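Local structure of flap endonuclease 1 (Desulfurococcus amylolyticus, 3ORY) at residues K150-L153 against D154-I158; D314-A317 against V318-I321; V333-A336 against L337-V341. The protein probably cuts 5' flaps from branched DNA intermediates of replication and repair, as flap endonucleases do. All coordinates share one frame; numbering follows the deposited sequence.

Contact 1. Residues K150-L153 against D154-I158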
loop_
_atom_site.group_PDB
_atom_site.type_symbol
_atom_site.label_atom_id
_atom_site.label_comp_id
_atom_site.label_asym_id
_atom_site.label_seq_id
_atom_site.Cartn_x
_atom_site.Cartn_y
_atom_site.Cartn_z
ATOM N N LYS A 150 -11.084 9.981 3.856
ATOM C CA LYS A 150 -11.064 10.421 5.251
ATOM C C LYS A 150 -12.496 10.584 5.785
ATOM O O LYS A 150 -12.792 10.126 6.884
ATOM C CB LYS A 150 -10.274 11.723 5.412
ATOM C CG LYS A 150 -8.758 11.561 5.231
ATOM C CD LYS A 150 -8.058 12.921 5.131
ATOM C CE LYS A 150 -6.552 12.709 5.003
ATOM N NZ LYS A 150 -5.834 14.009 4.832
ATOM N N SER A 151 -13.370 11.219 5.005
ATOM C CA SER A 151 -14.779 11.384 5.396
ATOM C C SER A 151 -15.467 10.044 5.607
ATOM O O SER A 151 -16.243 9.889 6.549
ATOM C CB SER A 151 -15.558 12.190 4.352
ATOM O OG SER A 151 -15.061 13.516 4.273
ATOM N N LEU A 152 -15.200 9.083 4.727
ATOM C CA LEU A 152 -15.802 7.753 4.861
ATOM C C LEU A 152 -15.355 7.055 6.157
ATOM O O LEU A 152 -16.177 6.483 6.882
ATOM C CB LEU A 152 -15.501 6.878 3.636
ATOM C CG LEU A 152 -16.014 5.430 3.714
ATOM C CD1 LEU A 152 -17.565 5.372 3.812
ATOM C CD2 LEU A 152 -15.508 4.610 2.532
ATOM N N LEU A 153 -14.053 7.099 6.439
ATOM C CA LEU A 153 -13.524 6.502 7.663
ATOM C C LEU A 153 -14.145 7.135 8.907
ATOM O O LEU A 153 -14.528 6.410 9.834
ATOM C CB LEU A 153 -11.987 6.556 7.699
ATOM C CG LEU A 153 -11.295 5.764 6.576
ATOM C CD1 LEU A 153 -9.808 6.116 6.483
ATOM C CD2 LEU A 153 -11.482 4.248 6.730
ATOM N N ASP A 154 -14.256 8.475 8.913
ATOM C CA ASP A 154 -14.956 9.195 9.985
ATOM C C ASP A 154 -16.362 8.632 10.196
ATOM O O ASP A 154 -16.755 8.326 11.328
ATOM C CB ASP A 154 -15.073 10.702 9.686
ATOM C CG ASP A 154 -13.725 11.421 9.685
ATOM O OD1 ASP A 154 -12.712 10.828 10.117
ATOM O OD2 ASP A 154 -13.687 12.591 9.232
ATOM N N ALA A 155 -17.116 8.498 9.109
ATOM C CA ALA A 155 -18.469 7.930 9.176
ATOM C C ALA A 155 -18.486 6.497 9.726
ATOM O O ALA A 155 -19.432 6.100 10.426
ATOM C CB ALA A 155 -19.137 7.996 7.815
ATOM N N MET A 156 -17.440 5.729 9.418
ATOM C CA MET A 156 -17.328 4.325 9.863
ATOM C C MET A 156 -16.806 4.193 11.301
ATOM O O MET A 156 -16.819 3.103 11.866
ATOM C CB MET A 156 -16.417 3.520 8.917
ATOM C CG MET A 156 -16.929 3.377 7.477
ATOM S SD MET A 156 -15.788 2.468 6.391
ATOM C CE MET A 156 -15.929 0.804 7.039
ATOM N N GLY A 157 -16.334 5.293 11.882
ATOM C CA GLY A 157 -15.784 5.275 13.239
ATOM C C GLY A 157 -14.357 4.753 13.309
ATOM O O GLY A 157 -13.869 4.386 14.387
ATOM N N ILE A 158 -13.686 4.751 12.156
ATOM C CA ILE A 158 -12.326 4.247 12.025
ATOM C C ILE A 158 -11.324 5.403 12.093
ATOM O O ILE A 158 -11.416 6.347 11.316
ATOM C CB ILE A 158 -12.157 3.452 10.714
ATOM C CG1 ILE A 158 -13.150 2.266 10.661
ATOM C CG2 ILE A 158 -10.703 2.992 10.526
ATOM C CD1 ILE A 158 -12.899 1.154 11.707
#
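The carboxylate of Asp-154 lies flat against the helix, with the carbonyl oxygen of Lys-150 over one face and almost directly above its carbon, Lys-150 O to Asp-154 CG 3.2 Å. Asp-154 OD1 also takes a hydrogen bond from Trp-160 NE1, which ties the turn to the strand that follows. The same Lys-150 O receives the backbone N of Asp-154 in a nearly straight bond. Met-156, one turn after Leu-152, passes obliquely across it: Met-156 CG lies 3.3 Å from Leu-152 O. Met-156 SD meets Leu-152 CG at 4.0 Å, and the turn about the CG-SD bond (chi3 70°) carries the terminal methyl away. The helix then closes with a Schellman motif. Gly-157 takes a positive phi of 80°, Ile-158 N donates to Leu-153 O at 3.0 Å, and Gly-157 N donates to Asp-154 O. This reversal brings Ile-158 CG2 across to Leu-153 CD2, 4.1 Å away, sealing the helix end with an apolar contact. Around it, Leu-153 and Ile-158 rest on Tyr-91 of strand 88-93, Met-156 packs on Phe-76 and Ile-80 of helix 70-84, and Leu-152 and Ala-155 face helix 315-325.

Contact 2. Residues D314-A317 against V318-I321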
loop_
_atom_site.group_PDB
_atom_site.type_symbol
_atom_site.label_atom_id
_atom_site.label_comp_id
_atom_site.label_asym_id
_atom_site.label_seq_id
_atom_site.Cartn_x
_atom_site.Cartn_y
_atom_site.Cartn_z
ATOM N N ASP A 314 -21.451 5.588 12.161
ATOM C CA ASP A 314 -22.614 6.407 11.843
ATOM C C ASP A 314 -23.207 5.897 10.516
ATOM O O ASP A 314 -22.793 6.336 9.442
ATOM C CB ASP A 314 -22.186 7.886 11.765
ATOM C CG ASP A 314 -23.351 8.842 11.483
ATOM O OD1 ASP A 314 -24.455 8.410 11.094
ATOM O OD2 ASP A 314 -23.132 10.058 11.626
ATOM N N PRO A 315 -24.153 4.933 10.586
ATOM C CA PRO A 315 -24.666 4.286 9.368
ATOM C C PRO A 315 -25.262 5.264 8.358
ATOM O O PRO A 315 -25.001 5.147 7.157
ATOM C CB PRO A 315 -25.738 3.326 9.903
ATOM C CG PRO A 315 -25.251 2.986 11.288
ATOM C CD PRO A 315 -24.676 4.285 11.807
ATOM N N ASP A 316 -26.037 6.237 8.825
ATOM C CA ASP A 316 -26.635 7.172 7.884
ATOM C C ASP A 316 -25.578 7.988 7.130
ATOM O O ASP A 316 -25.718 8.212 5.924
ATOM C CB ASP A 316 -27.643 8.096 8.547
ATOM C CG ASP A 316 -28.519 8.796 7.526
ATOM O OD1 ASP A 316 -29.429 8.144 6.996
ATOM O OD2 ASP A 316 -28.293 9.981 7.247
ATOM N N ALA A 317 -24.526 8.406 7.836
ATOM C CA ALA A 317 -23.442 9.173 7.216
ATOM C C ALA A 317 -22.731 8.322 6.167
ATOM O O ALA A 317 -22.403 8.817 5.093
ATOM C CB ALA A 317 -22.455 9.682 8.264
ATOM N N VAL A 318 -22.525 7.039 6.468
ATOM C CA VAL A 318 -21.964 6.119 5.475
ATOM C C VAL A 318 -22.891 6.024 4.252
ATOM O O VAL A 318 -22.428 6.122 3.113
ATOM C CB VAL A 318 -21.688 4.704 6.042
ATOM C CG1 VAL A 318 -21.191 3.773 4.930
ATOM C CG2 VAL A 318 -20.656 4.754 7.174
ATOM N N LYS A 319 -24.193 5.848 4.491
ATOM C CA LYS A 319 -25.168 5.794 3.397
ATOM C C LYS A 319 -25.136 7.057 2.536
ATOM O O LYS A 319 -25.133 6.971 1.307
ATOM C CB LYS A 319 -26.592 5.572 3.904
ATOM C CG LYS A 319 -27.597 5.524 2.749
ATOM C CD LYS A 319 -28.852 6.357 2.983
ATOM C CE LYS A 319 -28.567 7.766 3.414
ATOM N NZ LYS A 319 -29.680 8.661 3.006
ATOM N N ARG A 320 -25.117 8.224 3.184
ATOM C CA ARG A 320 -25.067 9.498 2.456
ATOM C C ARG A 320 -23.862 9.555 1.508
ATOM O O ARG A 320 -24.014 9.850 0.319
ATOM C CB ARG A 320 -25.099 10.697 3.418
ATOM C CG ARG A 320 -26.474 10.900 4.115
ATOM C CD ARG A 320 -26.636 12.299 4.756
ATOM N NE ARG A 320 -25.421 12.735 5.458
ATOM C CZ ARG A 320 -25.170 12.530 6.752
ATOM N NH1 ARG A 320 -26.051 11.894 7.525
ATOM N NH2 ARG A 320 -24.026 12.967 7.279
ATOM N N ILE A 321 -22.679 9.240 2.022
ATOM C CA ILE A 321 -21.465 9.213 1.197
ATOM C C ILE A 321 -21.556 8.194 0.043
ATOM O O ILE A 321 -21.433 8.563 -1.134
ATOM C CB ILE A 321 -20.200 8.966 2.056
ATOM C CG1 ILE A 321 -19.979 10.143 3.015
ATOM C CG2 ILE A 321 -18.972 8.798 1.161
ATOM C CD1 ILE A 321 -19.068 9.847 4.183
#
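Asp-314 O accepts Val-318 N at 3.1 Å, the first of four successive i to i+4 backbone bonds that carry the opening turns of helix 315-325 through to Ile-321. Asp-314 is also the N-cap: its OD1 accepts from Ala-317 N at 3.3 Å, met from above the carboxylate plane. On the outer side, Asp-316 and Arg-320 cross at about a right angle and form a salt bridge, Asp-316 OD2 to Arg-320 NH1 3.0 Å. The oxygen uses its anti lone pair and lies near the guanidinium plane, although the N-H is bent to 142° and the two flat groups are turned 47° apart. A kink at chi3 (-42°) folds the arginine back along the helix, which leaves Ala-317 CA over one face of the guanidinium, 3.8 Å from Arg-320 CZ. Lys-319 runs alongside Asp-316, but its NZ stays 4.0 Å from Asp-316 OD1, beyond a salt bridge, and pairs with Asp-324 instead. Two aspartates thus stand at the start of the helix, where their negative charge would suit the positive end of the helix dipole, while the arginine one turn later probably offsets part of that charge.

Contact 3. Residues V333-A336 against L337-V341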
loop_
_atom_site.group_PDB
_atom_site.type_symbol
_atom_site.label_atom_id
_atom_site.label_comp_id
_atom_site.label_asym_id
_atom_site.label_seq_id
_atom_site.Cartn_x
_atom_site.Cartn_y
_atom_site.Cartn_z
ATOM N N VAL A 333 -25.004 -1.792 0.577
ATOM C CA VAL A 333 -24.458 -0.955 1.645
ATOM C C VAL A 333 -25.165 -1.211 2.983
ATOM O O VAL A 333 -24.507 -1.374 4.015
ATOM C CB VAL A 333 -24.460 0.552 1.262
ATOM C CG1 VAL A 333 -24.142 1.418 2.463
ATOM C CG2 VAL A 333 -23.467 0.799 0.138
ATOM N N SER A 334 -26.496 -1.264 2.963
ATOM C CA SER A 334 -27.269 -1.519 4.190
ATOM C C SER A 334 -26.954 -2.878 4.831
ATOM O O SER A 334 -26.739 -2.958 6.042
ATOM C CB SER A 334 -28.769 -1.376 3.940
ATOM O OG SER A 334 -29.075 -0.074 3.467
ATOM N N THR A 335 -26.932 -3.933 4.013
ATOM C CA THR A 335 -26.566 -5.280 4.472
ATOM C C THR A 335 -25.160 -5.290 5.104
ATOM O O THR A 335 -24.974 -5.821 6.201
ATOM C CB THR A 335 -26.668 -6.323 3.320
ATOM O OG1 THR A 335 -28.010 -6.354 2.824
ATOM C CG2 THR A 335 -26.303 -7.710 3.799
ATOM N N ALA A 336 -24.185 -4.682 4.422
ATOM C CA ALA A 336 -22.825 -4.609 4.959
ATOM C C ALA A 336 -22.778 -3.839 6.283
ATOM O O ALA A 336 -22.105 -4.262 7.226
ATOM C CB ALA A 336 -21.865 -3.998 3.940
ATOM N N LEU A 337 -23.489 -2.711 6.352
ATOM C CA LEU A 337 -23.553 -1.924 7.587
ATOM C C LEU A 337 -24.149 -2.717 8.763
ATOM O O LEU A 337 -23.629 -2.660 9.881
ATOM C CB LEU A 337 -24.327 -0.618 7.370
ATOM C CG LEU A 337 -23.573 0.508 6.649
ATOM C CD1 LEU A 337 -24.555 1.606 6.244
ATOM C CD2 LEU A 337 -22.415 1.059 7.508
ATOM N N GLU A 338 -25.228 -3.456 8.502
ATOM C CA GLU A 338 -25.819 -4.349 9.504
ATOM C C GLU A 338 -24.753 -5.254 10.116
ATOM O O GLU A 338 -24.615 -5.327 11.340
ATOM C CB GLU A 338 -26.902 -5.227 8.881
ATOM C CG GLU A 338 -28.147 -4.511 8.409
ATOM C CD GLU A 338 -29.115 -5.464 7.720
ATOM O OE1 GLU A 338 -28.929 -6.694 7.848
ATOM O OE2 GLU A 338 -30.051 -4.987 7.048
ATOM N N ARG A 339 -23.998 -5.936 9.259
ATOM C CA ARG A 339 -22.927 -6.822 9.715
ATOM C C ARG A 339 -21.794 -6.048 10.385
ATOM O O ARG A 339 -21.275 -6.471 11.419
ATOM C CB ARG A 339 -22.396 -7.667 8.554
ATOM C CG ARG A 339 -23.277 -8.856 8.226
ATOM C CD ARG A 339 -23.172 -9.241 6.763
ATOM N NE ARG A 339 -24.284 -10.112 6.369
ATOM C CZ ARG A 339 -24.572 -10.452 5.113
ATOM N NH1 ARG A 339 -25.604 -11.245 4.858
ATOM N NH2 ARG A 339 -23.832 -9.994 4.105
ATOM N N TYR A 340 -21.434 -4.904 9.806
ATOM C CA TYR A 340 -20.324 -4.114 10.319
ATOM C C TYR A 340 -20.568 -3.592 11.729
ATOM O O TYR A 340 -19.679 -3.687 12.576
ATOM C CB TYR A 340 -19.970 -2.958 9.368
ATOM C CG TYR A 340 -18.940 -1.990 9.914
ATOM C CD1 TYR A 340 -17.640 -2.414 10.239
ATOM C CD2 TYR A 340 -19.254 -0.640 10.088
ATOM C CE1 TYR A 340 -16.682 -1.507 10.732
ATOM C CE2 TYR A 340 -18.306 0.273 10.574
ATOM C CZ TYR A 340 -17.025 -0.173 10.897
ATOM O OH TYR A 340 -16.110 0.733 11.385
ATOM N N VAL A 341 -21.758 -3.050 11.989
ATOM C CA VAL A 341 -22.052 -2.516 13.326
ATOM C C VAL A 341 -22.005 -3.607 14.407
ATOM O O VAL A 341 -21.513 -3.373 15.514
ATOM C CB VAL A 341 -23.367 -1.676 13.400
ATOM C CG1 VAL A 341 -23.265 -0.434 12.499
ATOM C CG2 VAL A 341 -24.606 -2.499 13.059
#
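Arg-339 leans back over Thr-335, one turn earlier in the same helix. Arg-339 CB starts 3.7 Å from Ala-336 O. From there CG and CD pass by the carbonyl oxygen of Thr-335, with Arg-339 CD 3.9 Å from Thr-335 O, and the chain stays extended as far as NE. At NE it meets the threonine methyl instead, and beyond that the guanidinium spreads above it: Arg-339 CZ is 3.5 Å and Arg-339 NH2 3.4 Å from Thr-335 CG2. The methyl sits under one face, offset toward the rim, so the flat group is met by carbon on that side while the two side chains run side by side. Thr-335 can present its methyl because CG2 is anti to its backbone N, with OG1 turned back (chi1 -60°) to hydrogen-bond to Asp-331 O. Farther round the helix, Leu-337 CD1 is 3.8 Å from Val-333 CG1, and these two side chains lie side by side and point the same way. Beneath these pairs the backbone is regular helix, the shortest of the four bonds across the contact being Tyr-340 N to Ala-336 O at 2.7 Å. Val-333 and Leu-337 pack on helix 315-325, and Ala-336 packs on helix 70-84, whose Glu-84 is touched by the exposed Arg-339. A buried apolar stripe (Val-333, Ala-336, Leu-337, Tyr-340) set against a polar outer side marks an amphipathic helix, here the last helix of the modelled chain, lying against the body of the enzyme.

In chain order, contact 1 closes helix 143-156, contact 2 opens helix 315-325 and contact 3 lies inside helix 330-347. Centres of contacts 1 and 2 lie about 9 Å apart, of contacts 2 and 3 about 11 Å, of contacts 1 and 3 about 14 Å, all on the same side of the chain's centre. Contact 2 packs against both others: Ala-155 and Val-318 meet on one side, Val-318 and Leu-337 on the other. The end of helix 143-156 is also tied by its carbonyls: Ala-155 O probably accepts from Asp-314 N, and Met-156 O is hydrogen-bonded to Tyr-340 OH. Two consecutive C-terminal helices are thereby fastened to a helix that packs beside the central sheet.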